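Neurotoxin (PDB 2QN0) is the zinc-dependent protease light chain of a botulinum type C neurotoxin, which probably cleaves SNARE proteins of the neurons it enters. Local coordinates at residues I241-T253 with Y261-F273. Numbering follows the deposited sequence.
Sequences IAIPNDQTISSVT and YNVKLEYAEIYAF. With ZN (zinc ion), chain B.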
loop_
_atom_site.group_PDB
_atom_site.type_symbol
_atom_site.label_atom_id
_atom_site.label_comp_id
_atom_site.label_asym_id
_atom_site.label_seq_id
_atom_site.Cartn_x
_atom_site.Cartn_y
_atom_site.Cartn_z
ATOM N N ILE A 241 12.522 -5.295 -2.971
ATOM C CA ILE A 241 12.373 -6.671 -3.426
ATOM C C ILE A 241 11.136 -6.882 -4.295
ATOM O O ILE A 241 10.674 -8.012 -4.465
ATOM C CB ILE A 241 12.323 -7.652 -2.237
ATOM C CG1 ILE A 241 11.117 -7.342 -1.344
ATOM C CG2 ILE A 241 13.618 -7.556 -1.442
ATOM C CD1 ILE A 241 10.808 -8.428 -0.340
ATOM N N ALA A 242 10.601 -5.798 -4.850
ATOM C CA ALA A 242 9.423 -5.900 -5.709
ATOM C C ALA A 242 9.746 -6.735 -6.947
ATOM O O ALA A 242 10.844 -6.642 -7.499
ATOM C CB ALA A 242 8.953 -4.504 -6.130
ATOM N N ILE A 243 8.792 -7.558 -7.371
ATOM C CA ILE A 243 8.975 -8.396 -8.557
ATOM C C ILE A 243 8.389 -7.650 -9.750
ATOM O O ILE A 243 7.273 -7.135 -9.673
ATOM C CB ILE A 243 8.228 -9.744 -8.422
ATOM C CG1 ILE A 243 8.640 -10.454 -7.129
ATOM C CG2 ILE A 243 8.515 -10.621 -9.643
ATOM C CD1 ILE A 243 10.088 -10.855 -7.074
ATOM N N PRO A 244 9.133 -7.573 -10.867
ATOM C CA PRO A 244 8.634 -6.869 -12.053
ATOM C C PRO A 244 7.253 -7.376 -12.462
ATOM O O PRO A 244 6.962 -8.569 -12.351
ATOM C CB PRO A 244 9.703 -7.167 -13.103
ATOM C CG PRO A 244 10.945 -7.286 -12.283
ATOM C CD PRO A 244 10.479 -8.121 -11.114
ATOM N N ASN A 245 6.406 -6.469 -12.939
ATOM C CA ASN A 245 5.051 -6.831 -13.341
ATOM C C ASN A 245 4.976 -7.792 -14.527
ATOM O O ASN A 245 3.912 -8.341 -14.810
ATOM C CB ASN A 245 4.234 -5.570 -13.643
ATOM C CG ASN A 245 4.902 -4.668 -14.659
ATOM O OD1 ASN A 245 5.262 -5.102 -15.755
ATOM N ND2 ASN A 245 5.069 -3.399 -14.302
ATOM N N ASP A 246 6.095 -8.003 -15.213
ATOM C CA ASP A 246 6.111 -8.913 -16.358
ATOM C C ASP A 246 6.262 -10.372 -15.929
ATOM O O ASP A 246 6.228 -11.278 -16.763
ATOM C CB ASP A 246 7.236 -8.540 -17.332
ATOM C CG ASP A 246 8.592 -8.463 -16.659
ATOM O OD1 ASP A 246 8.989 -9.443 -15.998
ATOM O OD2 ASP A 246 9.266 -7.420 -16.798
ATOM N N GLN A 247 6.441 -10.592 -14.631
ATOM C CA GLN A 247 6.571 -11.943 -14.084
ATOM C C GLN A 247 5.163 -12.381 -13.699
ATOM O O GLN A 247 4.625 -11.945 -12.686
ATOM C CB GLN A 247 7.485 -11.927 -12.860
ATOM C CG GLN A 247 8.906 -11.505 -13.185
ATOM C CD GLN A 247 9.545 -12.411 -14.223
ATOM O OE1 GLN A 247 9.658 -13.617 -14.020
ATOM N NE2 GLN A 247 9.961 -11.833 -15.340
ATOM N N THR A 248 4.572 -13.256 -14.505
ATOM C CA THR A 248 3.196 -13.680 -14.274
ATOM C C THR A 248 2.934 -15.149 -14.576
ATOM O O THR A 248 3.779 -15.841 -15.140
ATOM C CB THR A 248 2.252 -12.891 -15.191
ATOM O OG1 THR A 248 2.573 -13.199 -16.556
ATOM C CG2 THR A 248 2.420 -11.395 -14.991
ATOM N N ILE A 249 1.747 -15.606 -14.190
ATOM C CA ILE A 249 1.297 -16.960 -14.477
ATOM C C ILE A 249 -0.108 -16.796 -15.063
ATOM O O ILE A 249 -0.972 -16.156 -14.460
ATOM C CB ILE A 249 1.272 -17.864 -13.216
ATOM C CG1 ILE A 249 0.701 -19.238 -13.583
ATOM C CG2 ILE A 249 0.468 -17.209 -12.093
ATOM C CD1 ILE A 249 0.758 -20.246 -12.454
ATOM N N SER A 250 -0.328 -17.340 -16.257
ATOM C CA SER A 250 -1.628 -17.213 -16.913
ATOM C C SER A 250 -2.706 -17.976 -16.161
ATOM O O SER A 250 -2.611 -19.190 -15.970
ATOM C CB SER A 250 -1.534 -17.696 -18.364
ATOM O OG SER A 250 -0.728 -16.807 -19.117
ATOM N N SER A 251 -3.739 -17.247 -15.742
ATOM C CA SER A 251 -4.824 -17.826 -14.961
ATOM C C SER A 251 -6.192 -17.346 -15.440
ATOM O O SER A 251 -6.309 -16.680 -16.464
ATOM C CB SER A 251 -4.660 -17.426 -13.489
ATOM O OG SER A 251 -3.311 -17.533 -13.065
ATOM N N VAL A 252 -7.218 -17.688 -14.668
ATOM C CA VAL A 252 -8.583 -17.287 -14.982
ATOM C C VAL A 252 -9.324 -16.907 -13.707
ATOM O O VAL A 252 -8.943 -17.295 -12.605
ATOM C CB VAL A 252 -9.378 -18.428 -15.663
ATOM C CG1 VAL A 252 -8.711 -18.825 -16.979
ATOM C CG2 VAL A 252 -9.486 -19.619 -14.725
ATOM N N THR A 253 -10.390 -16.137 -13.872
ATOM C CA THR A 253 -11.218 -15.720 -12.752
ATOM C C THR A 253 -12.490 -15.160 -13.373
ATOM O O THR A 253 -12.600 -15.075 -14.597
ATOM C CB THR A 253 -10.518 -14.637 -11.890
ATOM O OG1 THR A 253 -11.275 -14.420 -10.691
ATOM C CG2 THR A 253 -10.395 -13.328 -12.658
ATOM N N TYR A 261 -12.725 -15.721 -17.253
ATOM C CA TYR A 261 -11.881 -15.126 -18.287
ATOM C C TYR A 261 -10.409 -15.181 -17.874
ATOM O O TYR A 261 -10.091 -15.169 -16.690
ATOM C CB TYR A 261 -12.304 -13.677 -18.542
ATOM C CG TYR A 261 -12.252 -12.793 -17.319
ATOM C CD1 TYR A 261 -11.091 -12.097 -16.983
ATOM C CD2 TYR A 261 -13.360 -12.670 -16.481
ATOM C CE1 TYR A 261 -11.034 -11.301 -15.841
ATOM C CE2 TYR A 261 -13.312 -11.880 -15.338
ATOM C CZ TYR A 261 -12.148 -11.200 -15.024
ATOM O OH TYR A 261 -12.100 -10.431 -13.885
ATOM N N ASN A 262 -9.515 -15.241 -18.854
ATOM C CA ASN A 262 -8.086 -15.326 -18.581
ATOM C C ASN A 262 -7.438 -14.020 -18.114
ATOM O O ASN A 262 -7.806 -12.930 -18.547
ATOM C CB ASN A 262 -7.355 -15.856 -19.818
ATOM C CG ASN A 262 -7.625 -15.026 -21.050
ATOM O OD1 ASN A 262 -7.264 -13.851 -21.112
ATOM N ND2 ASN A 262 -8.266 -15.633 -22.043
ATOM N N VAL A 263 -6.463 -14.151 -17.224
ATOM C CA VAL A 263 -5.750 -13.005 -16.682
ATOM C C VAL A 263 -4.305 -13.395 -16.390
ATOM O O VAL A 263 -4.013 -14.559 -16.120
ATOM C CB VAL A 263 -6.403 -12.520 -15.365
ATOM C CG1 VAL A 263 -6.399 -13.645 -14.339
ATOM C CG2 VAL A 263 -5.655 -11.314 -14.822
ATOM N N LYS A 264 -3.403 -12.423 -16.458
ATOM C CA LYS A 264 -1.998 -12.682 -16.164
ATOM C C LYS A 264 -1.749 -12.312 -14.709
ATOM O O LYS A 264 -1.556 -11.139 -14.382
ATOM C CB LYS A 264 -1.093 -11.851 -17.076
ATOM C CG LYS A 264 -1.140 -12.274 -18.538
ATOM C CD LYS A 264 -0.139 -11.493 -19.372
ATOM C CE LYS A 264 -0.152 -11.968 -20.817
ATOM N NZ LYS A 264 0.837 -11.237 -21.659
ATOM N N LEU A 265 -1.768 -13.319 -13.841
ATOM C CA LEU A 265 -1.560 -13.115 -12.410
ATOM C C LEU A 265 -0.103 -12.784 -12.105
ATOM O O LEU A 265 0.791 -13.615 -12.290
ATOM C CB LEU A 265 -1.987 -14.366 -11.636
ATOM C CG LEU A 265 -1.835 -14.330 -10.110
ATOM C CD1 LEU A 265 -2.634 -13.159 -9.542
ATOM C CD2 LEU A 265 -2.312 -15.644 -9.515
ATOM N N GLU A 266 0.133 -11.563 -11.638
ATOM C CA GLU A 266 1.485 -11.124 -11.315
ATOM C C GLU A 266 2.021 -11.793 -10.060
ATOM O O GLU A 266 1.286 -12.009 -9.092
ATOM C CB GLU A 266 1.518 -9.607 -11.124
ATOM C CG GLU A 266 0.965 -8.817 -12.291
ATOM C CD GLU A 266 1.049 -7.326 -12.055
ATOM O OE1 GLU A 266 0.845 -6.898 -10.900
ATOM O OE2 GLU A 266 1.309 -6.579 -13.020
ATOM N N TYR A 267 3.309 -12.124 -10.076
ATOM C CA TYR A 267 3.923 -12.751 -8.920
ATOM C C TYR A 267 3.890 -11.779 -7.741
ATOM O O TYR A 267 3.876 -12.194 -6.586
ATOM C CB TYR A 267 5.359 -13.172 -9.250
ATOM C CG TYR A 267 5.430 -14.364 -10.196
ATOM C CD1 TYR A 267 4.268 -14.987 -10.656
ATOM C CD2 TYR A 267 6.659 -14.881 -10.608
ATOM C CE1 TYR A 267 4.327 -16.100 -11.499
ATOM C CE2 TYR A 267 6.728 -15.994 -11.456
ATOM C CZ TYR A 267 5.558 -16.596 -11.891
ATOM O OH TYR A 267 5.617 -17.705 -12.706
ATOM N N ALA A 268 3.868 -10.485 -8.043
ATOM C CA ALA A 268 3.806 -9.461 -6.998
ATOM C C ALA A 268 2.500 -9.618 -6.214
ATOM O O ALA A 268 2.465 -9.433 -4.993
ATOM C CB ALA A 268 3.878 -8.074 -7.624
ATOM N N GLU A 269 1.426 -9.959 -6.921
ATOM C CA GLU A 269 0.127 -10.151 -6.285
ATOM C C GLU A 269 0.137 -11.423 -5.446
ATOM O O GLU A 269 -0.427 -11.468 -4.352
ATOM C CB GLU A 269 -0.979 -10.250 -7.340
ATOM C CG GLU A 269 -1.220 -8.967 -8.119
ATOM C CD GLU A 269 -1.606 -7.818 -7.207
ATOM O OE1 GLU A 269 -1.920 -8.091 -6.033
ATOM O OE2 GLU A 269 -1.602 -6.659 -7.663
ATOM N N ILE A 270 0.774 -12.464 -5.969
ATOM C CA ILE A 270 0.853 -13.728 -5.258
ATOM C C ILE A 270 1.544 -13.548 -3.906
ATOM O O ILE A 270 1.109 -14.112 -2.900
ATOM C CB ILE A 270 1.600 -14.791 -6.109
ATOM C CG1 ILE A 270 0.733 -15.175 -7.315
ATOM C CG2 ILE A 270 1.918 -16.025 -5.264
ATOM C CD1 ILE A 270 1.363 -16.206 -8.242
ATOM N N TYR A 271 2.616 -12.763 -3.870
ATOM C CA TYR A 271 3.309 -12.539 -2.607
ATOM C C TYR A 271 2.512 -11.640 -1.667
ATOM O O TYR A 271 2.474 -11.877 -0.461
ATOM C CB TYR A 271 4.695 -11.943 -2.844
ATOM C CG TYR A 271 5.752 -12.995 -3.125
ATOM C CD1 TYR A 271 5.833 -14.151 -2.345
ATOM C CD2 TYR A 271 6.683 -12.823 -4.147
ATOM C CE1 TYR A 271 6.827 -15.114 -2.578
ATOM C CE2 TYR A 271 7.676 -13.774 -4.386
ATOM C CZ TYR A 271 7.743 -14.912 -3.599
ATOM O OH TYR A 271 8.737 -15.836 -3.828
ATOM N N ALA A 272 1.874 -10.612 -2.215
ATOM C CA ALA A 272 1.075 -9.706 -1.388
ATOM C C ALA A 272 -0.081 -10.472 -0.731
ATOM O O ALA A 272 -0.437 -10.218 0.426
ATOM C CB ALA A 272 0.534 -8.561 -2.236
ATOM N N PHE A 273 -0.665 -11.414 -1.468
ATOM C CA PHE A 273 -1.764 -12.208 -0.930
ATOM C C PHE A 273 -1.216 -13.284 0.006
ATOM O O PHE A 273 -1.677 -13.427 1.138
ATOM C CB PHE A 273 -2.571 -12.862 -2.056
ATOM C CG PHE A 273 -3.783 -13.598 -1.563
ATOM C CD1 PHE A 273 -4.908 -12.900 -1.127
ATOM C CD2 PHE A 273 -3.773 -14.986 -1.459
ATOM C CE1 PHE A 273 -6.005 -13.579 -0.587
ATOM C CE2 PHE A 273 -4.864 -15.675 -0.921
ATOM C CZ PHE A 273 -5.981 -14.967 -0.483
HETATM ZN ZN ZN B . -2.062 -6.317 -4.981
HETATM O O HOH W 1 4.985 -9.575 -10.642
HETATM O O HOH W 2 -3.207 -4.662 -5.511
#
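The beta hairpin of strands 248-253 and 261-266 pairs Ser251 with Val263 by two short backbone hydrogen bonds, Ser251 N to Val263 O at 2.7 Å and Val263 N to Ser251 O at 2.6 Å. Ile249 with Leu265 and Thr253 with Tyr261 are hydrogen-bonded pairs too, so the antiparallel ladder carries six such bonds. A seventh, from Tyr267 N to Gln247 O (2.9 Å, 165° at the hydrogen), reaches past the strand into the first turn of helix 267-273, whose N-cap is Glu266. At the far end the Tyr261 ring lies against its partner: Thr253 O sits over one face, offset toward the rim and 3.1 Å from CD2 of Tyr261, while Thr253 CG2 rests 3.6 Å from Tyr261 OH. Tyr261 CG lies between its own backbone N and carbonyl carbon (chi1 58°), which swings the ring back alongside Thr253; OG1 of that threonine is hydrogen-bonded to Leu376 O. In zinc proteases of the gluzincin type, an HExxH helix supplies two histidines and a later helix a glutamate; here the hairpin leads directly into that later helix, 267-273: Glu269 OE1 binds the zinc ion at 2.1 Å, with His229, His233 and a water completing the site. Where strand becomes helix, the Tyr267 ring has the Gln247-Thr248 peptide over one face, and Ile249 CB meets its edge in plane, 3.9 Å from Tyr267 CE1. Ile249 CG2 packs beside Leu265 CB (3.8 Å) and also touches Ile270 CD1. Farther back, Ile243 places CG2 against Tyr267 CB and CG1 at the edge of the Tyr271 ring, with Phe289 of helix 283-304 also against Ile243. A water accepts from Ala268 N and lies within bonding distance of Pro244 O and Gln247 O, bridging the type I turn 244-247 to the helix start.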